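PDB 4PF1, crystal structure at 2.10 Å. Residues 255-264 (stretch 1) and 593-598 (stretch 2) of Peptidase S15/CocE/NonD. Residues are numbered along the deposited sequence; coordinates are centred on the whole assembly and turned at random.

Stretch 1 (255-264) FWKKLAAHPS
Stretch 2, residues 593-598: PNIMFA

What fills the apolar centre of the contact? Met-596, whose CA-to-CB bond points toward the helix of stretch 1, gives up more surface here than any other residue of the two stretches. Its side chain is m, m, t (chi1 -63°, chi2 -65°, chi3 -166°). SD lies 4.0 Å from CH2 of Trp-256 and 5.1 Å from the centroid of that residue's six-membered ring, 73° off the ring normal, an oblique sulfur-aromatic approach. CE of Met-596 goes on to Leu-259, 3.7 Å from its carbonyl O and 4.4 Å from its CB. Leu-259 itself is m, t.

Where do the aromatic rings meet? The CA-to-CB bonds of Trp-256 and Phe-597 point sideways to the other stretch, but the ends of both side chains come nearer to it, Trp-256 with chi1 165° (t) and chi2 -116°, Phe-597 with chi1 -45° (m) and chi2 -77°. The two rings meet obliquely, CZ2 of Trp-256 lying 4.2 Å from CE1 of Phe-597. One helical turn beyond Trp-256, CB of Ala-260 packs 3.7 Å from CZ of Phe-597, so the phenyl ring touches two residues spaced i, i+4.

What backbone carries these side chains? Residues 255-261 belong to a helix that begins earlier in the chain, with phi between -59° and -78°, psi between -22° and -45°, and hydrogen bonds such as Ala-260 N to Trp-256 O at 2.9 Å. His-262 (-126/69) is the first residue to leave helical angles, and Pro-263 follows at -73/-29. Stretch 2 enters through Pro-593 (-62/-38) and an extended Asn-594 (-142/117), then makes a short 3-10 segment at Ile-595 (-69/-21) and Met-596 (-56/-38). Phe-597 has phi/psi -122/29 and Ala-598 -60/127. The CA atoms of Ala-260 and Met-596 are 6.5 Å apart and those of Pro-263 and Asn-594 7.0 Å, so the register runs antiparallel.

Where does the contact become polar? Asn-594, whose CA-to-CB bond points toward stretch 1, has chi1 -158° (t) and chi2 -20° and donates from ND2 to the carbonyl O of Ala-260 at 3.1 Å, with an N-H...O angle of 150°. This is the one hydrogen bond between the stretches, and it reaches a carbonyl in the last turn of the helix. The other end of the amide serves its own stretch: OD1 of Asn-594 accepts from N of Met-596 at 3.3 Å, linking the side chain to the 3-10 segment. Pro-263, C-gamma endo, lies over the face of the Asn-594 amide, its CG 3.6 Å from OD1 of Asn-594.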

ATOM      1  N   PHE A 255      33.751 -23.575  -3.500  1.00 18.39           N
ATOM      2  CA  PHE A 255      32.496 -24.284  -3.760  1.00 17.59           C
ATOM      3  C   PHE A 255      32.117 -24.266  -5.243  1.00 21.22           C
ATOM      4  O   PHE A 255      31.533 -25.243  -5.710  1.00 21.13           O
ATOM      5  CB  PHE A 255      31.336 -23.769  -2.892  1.00 18.89           C
ATOM      6  CG  PHE A 255      30.126 -24.676  -2.912  1.00 20.25           C
ATOM      7  CD1 PHE A 255      30.249 -26.039  -2.649  1.00 23.72           C
ATOM      8  CD2 PHE A 255      28.864 -24.174  -3.216  1.00 22.09           C
ATOM      9  CE1 PHE A 255      29.132 -26.878  -2.678  1.00 24.42           C
ATOM     10  CE2 PHE A 255      27.749 -25.016  -3.248  1.00 24.36           C
ATOM     11  CZ  PHE A 255      27.891 -26.361  -2.981  1.00 22.77           C
ATOM     12  N   TRP A 256      32.477 -23.192  -5.995  1.00 17.66           N
ATOM     13  CA  TRP A 256      32.220 -23.153  -7.442  1.00 17.61           C
ATOM     14  C   TRP A 256      33.069 -24.217  -8.152  1.00 21.22           C
ATOM     15  O   TRP A 256      32.568 -24.900  -9.050  1.00 20.73           O
ATOM     16  CB  TRP A 256      32.482 -21.756  -8.046  1.00 16.50           C
ATOM     17  CG  TRP A 256      32.572 -21.755  -9.551  1.00 17.72           C
ATOM     18  CD1 TRP A 256      33.660 -21.430 -10.305  1.00 21.04           C
ATOM     19  CD2 TRP A 256      31.571 -22.223 -10.474  1.00 17.41           C
ATOM     20  NE1 TRP A 256      33.386 -21.612 -11.641  1.00 20.58           N
ATOM     21  CE2 TRP A 256      32.116 -22.115 -11.772  1.00 21.66           C
ATOM     22  CE3 TRP A 256      30.265 -22.723 -10.328  1.00 18.41           C
ATOM     23  CZ2 TRP A 256      31.387 -22.451 -12.920  1.00 20.96           C
ATOM     24  CZ3 TRP A 256      29.543 -23.055 -11.465  1.00 19.90           C
ATOM     25  CH2 TRP A 256      30.105 -22.923 -12.743  1.00 20.83           C
ATOM     26  N   LYS A 257      34.340 -24.376  -7.720  1.00 17.49           N
ATOM     27  CA  LYS A 257      35.260 -25.388  -8.250  1.00 17.64           C
ATOM     28  C   LYS A 257      34.669 -26.785  -8.039  1.00 21.28           C
ATOM     29  O   LYS A 257      34.731 -27.610  -8.944  1.00 21.10           O
ATOM     30  CB  LYS A 257      36.644 -25.278  -7.584  1.00 20.10           C
ATOM     31  CG  LYS A 257      37.373 -23.968  -7.887  1.00 30.72           C
ATOM     32  CD  LYS A 257      38.695 -23.856  -7.123  1.00 38.95           C
ATOM     33  CE  LYS A 257      39.883 -24.340  -7.923  1.00 49.30           C
ATOM     34  NZ  LYS A 257      40.241 -23.400  -9.019  1.00 59.12           N
ATOM     35  N   LYS A 258      34.021 -27.012  -6.876  1.00 17.85           N
ATOM     36  CA  LYS A 258      33.343 -28.271  -6.545  1.00 17.49           C
ATOM     37  C   LYS A 258      32.097 -28.481  -7.427  1.00 21.16           C
ATOM     38  O   LYS A 258      31.890 -29.585  -7.930  1.00 20.25           O
ATOM     39  CB  LYS A 258      32.949 -28.300  -5.059  1.00 19.23           C
ATOM     40  CG  LYS A 258      34.137 -28.398  -4.103  1.00 21.71           C
ATOM     41  CD  LYS A 258      33.715 -28.105  -2.671  1.00 23.24           C
ATOM     42  CE  LYS A 258      34.881 -28.145  -1.715  1.00 31.88           C
ATOM     43  NZ  LYS A 258      34.497 -27.660  -0.363  1.00 37.95           N
ATOM     44  N   LEU A 259      31.275 -27.417  -7.618  1.00 18.43           N
ATOM     45  CA  LEU A 259      30.054 -27.474  -8.439  1.00 18.27           C
ATOM     46  C   LEU A 259      30.381 -27.778  -9.908  1.00 21.75           C
ATOM     47  O   LEU A 259      29.724 -28.626 -10.518  1.00 21.20           O
ATOM     48  CB  LEU A 259      29.253 -26.153  -8.343  1.00 18.12           C
ATOM     49  CG  LEU A 259      28.540 -25.857  -7.016  1.00 22.83           C
ATOM     50  CD1 LEU A 259      28.157 -24.385  -6.922  1.00 22.61           C
ATOM     51  CD2 LEU A 259      27.302 -26.732  -6.836  1.00 25.54           C
ATOM     52  N   ALA A 260      31.408 -27.094 -10.465  1.00 18.00           N
ATOM     53  CA  ALA A 260      31.843 -27.265 -11.853  1.00 18.15           C
ATOM     54  C   ALA A 260      32.491 -28.636 -12.089  1.00 21.98           C
ATOM     55  O   ALA A 260      32.299 -29.216 -13.160  1.00 21.96           O
ATOM     56  CB  ALA A 260      32.813 -26.157 -12.238  1.00 19.03           C
ATOM     57  N   ALA A 261      33.259 -29.149 -11.100  1.00 18.29           N
ATOM     58  CA  ALA A 261      33.930 -30.454 -11.202  1.00 18.68           C
ATOM     59  C   ALA A 261      32.963 -31.623 -10.957  1.00 22.13           C
ATOM     60  O   ALA A 261      33.243 -32.739 -11.394  1.00 21.94           O
ATOM     61  CB  ALA A 261      35.091 -30.532 -10.220  1.00 19.80           C
ATOM     62  N   HIS A 262      31.831 -31.376 -10.261  1.00 18.34           N
ATOM     63  CA  HIS A 262      30.869 -32.440  -9.963  1.00 17.76           C
ATOM     64  C   HIS A 262      29.431 -32.086 -10.434  1.00 20.96           C
ATOM     65  O   HIS A 262      28.541 -31.930  -9.590  1.00 19.88           O
ATOM     66  CB  HIS A 262      30.883 -32.775  -8.455  1.00 18.57           C
ATOM     67  CG  HIS A 262      32.238 -33.126  -7.921  1.00 22.55           C
ATOM     68  ND1 HIS A 262      32.864 -34.311  -8.264  1.00 25.05           N
ATOM     69  CD2 HIS A 262      33.044 -32.433  -7.083  1.00 24.29           C
ATOM     70  CE1 HIS A 262      34.026 -34.301  -7.629  1.00 24.85           C
ATOM     71  NE2 HIS A 262      34.178 -33.192  -6.907  1.00 24.69           N
ATOM     72  N   PRO A 263      29.153 -32.025 -11.770  1.00 17.66           N
ATOM     73  CA  PRO A 263      27.770 -31.734 -12.209  1.00 16.90           C
ATOM     74  C   PRO A 263      26.812 -32.917 -11.985  1.00 19.89           C
ATOM     75  O   PRO A 263      25.620 -32.701 -11.771  1.00 18.25           O
ATOM     76  CB  PRO A 263      27.928 -31.416 -13.697  1.00 18.92           C
ATOM     77  CG  PRO A 263      29.151 -32.154 -14.118  1.00 23.92           C
ATOM     78  CD  PRO A 263      30.064 -32.202 -12.924  1.00 19.61           C
ATOM     79  N   SER A 264      27.339 -34.159 -12.022  1.00 16.94           N
ATOM     80  CA  SER A 264      26.552 -35.380 -11.823  1.00 16.62           C
ATOM     81  C   SER A 264      26.588 -35.842 -10.354  1.00 20.27           C
ATOM     82  O   SER A 264      27.473 -35.436  -9.598  1.00 19.93           O
ATOM     83  CB  SER A 264      27.053 -36.493 -12.739  1.00 20.23           C
ATOM     84  OG  SER A 264      28.287 -37.024 -12.287  1.00 30.22           O
ATOM     85  N   PRO A 593      29.288 -32.696 -22.635  1.00 19.45           N
ATOM     86  CA  PRO A 593      29.849 -33.360 -21.441  1.00 19.53           C
ATOM     87  C   PRO A 593      29.491 -32.638 -20.132  1.00 22.53           C
ATOM     88  O   PRO A 593      29.205 -33.297 -19.128  1.00 22.02           O
ATOM     89  CB  PRO A 593      31.363 -33.339 -21.699  1.00 21.84           C
ATOM     90  CG  PRO A 593      31.503 -33.143 -23.170  1.00 26.40           C
ATOM     91  CD  PRO A 593      30.359 -32.265 -23.556  1.00 21.46           C
ATOM     92  N   ASN A 594      29.469 -31.290 -20.157  1.00 18.04           N
ATOM     93  CA  ASN A 594      29.159 -30.472 -18.988  1.00 16.71           C
ATOM     94  C   ASN A 594      28.322 -29.250 -19.398  1.00 18.72           C
ATOM     95  O   ASN A 594      28.797 -28.404 -20.158  1.00 18.07           O
ATOM     96  CB  ASN A 594      30.464 -30.038 -18.287  1.00 16.73           C
ATOM     97  CG  ASN A 594      30.303 -29.643 -16.837  1.00 30.97           C
ATOM     98  OD1 ASN A 594      29.211 -29.320 -16.363  1.00 24.39           O
ATOM     99  ND2 ASN A 594      31.398 -29.656 -16.098  1.00 21.48           N
ATOM    100  N   ILE A 595      27.077 -29.154 -18.883  1.00 14.40           N
ATOM    101  CA  ILE A 595      26.158 -28.055 -19.216  1.00 13.56           C
ATOM    102  C   ILE A 595      26.662 -26.713 -18.616  1.00 15.97           C
ATOM    103  O   ILE A 595      26.342 -25.650 -19.163  1.00 14.69           O
ATOM    104  CB  ILE A 595      24.688 -28.403 -18.820  1.00 16.13           C
ATOM    105  CG1 ILE A 595      24.178 -29.599 -19.672  1.00 16.68           C
ATOM    106  CG2 ILE A 595      23.741 -27.185 -18.953  1.00 16.10           C
ATOM    107  CD1 ILE A 595      22.878 -30.238 -19.206  1.00 21.31           C
ATOM    108  N   MET A 596      27.533 -26.770 -17.575  1.00 12.91           N
ATOM    109  CA  MET A 596      28.148 -25.572 -16.969  1.00 12.93           C
ATOM    110  C   MET A 596      28.889 -24.728 -18.014  1.00 17.62           C
ATOM    111  O   MET A 596      28.858 -23.499 -17.945  1.00 16.54           O
ATOM    112  CB  MET A 596      29.139 -25.954 -15.843  1.00 15.28           C
ATOM    113  CG  MET A 596      28.503 -26.655 -14.654  1.00 18.52           C
ATOM    114  SD  MET A 596      27.337 -25.641 -13.714  1.00 21.92           S
ATOM    115  CE  MET A 596      27.179 -26.649 -12.247  1.00 18.38           C
ATOM    116  N   PHE A 597      29.556 -25.398 -18.981  1.00 15.61           N
ATOM    117  CA  PHE A 597      30.369 -24.758 -20.013  1.00 16.30           C
ATOM    118  C   PHE A 597      29.875 -25.103 -21.437  1.00 21.12           C
ATOM    119  O   PHE A 597      30.672 -25.096 -22.382  1.00 19.98           O
ATOM    120  CB  PHE A 597      31.852 -25.172 -19.845  1.00 18.97           C
ATOM    121  CG  PHE A 597      32.358 -25.126 -18.419  1.00 20.53           C
ATOM    122  CD1 PHE A 597      32.684 -23.915 -17.818  1.00 23.40           C
ATOM    123  CD2 PHE A 597      32.505 -26.293 -17.679  1.00 22.55           C
ATOM    124  CE1 PHE A 597      33.142 -23.873 -16.498  1.00 24.23           C
ATOM    125  CE2 PHE A 597      32.967 -26.250 -16.361  1.00 25.26           C
ATOM    126  CZ  PHE A 597      33.281 -25.041 -15.778  1.00 23.33           C
ATOM    127  N   ALA A 598      28.554 -25.362 -21.595  1.00 18.60           N
ATOM    128  CA  ALA A 598      27.963 -25.695 -22.898  1.00 18.75           C
ATOM    129  C   ALA A 598      28.176 -24.549 -23.919  1.00 22.57           C
ATOM    130  O   ALA A 598      27.889 -23.391 -23.606  1.00 20.96           O
ATOM    131  CB  ALA A 598      26.483 -25.994 -22.740  1.00 19.17           C
TER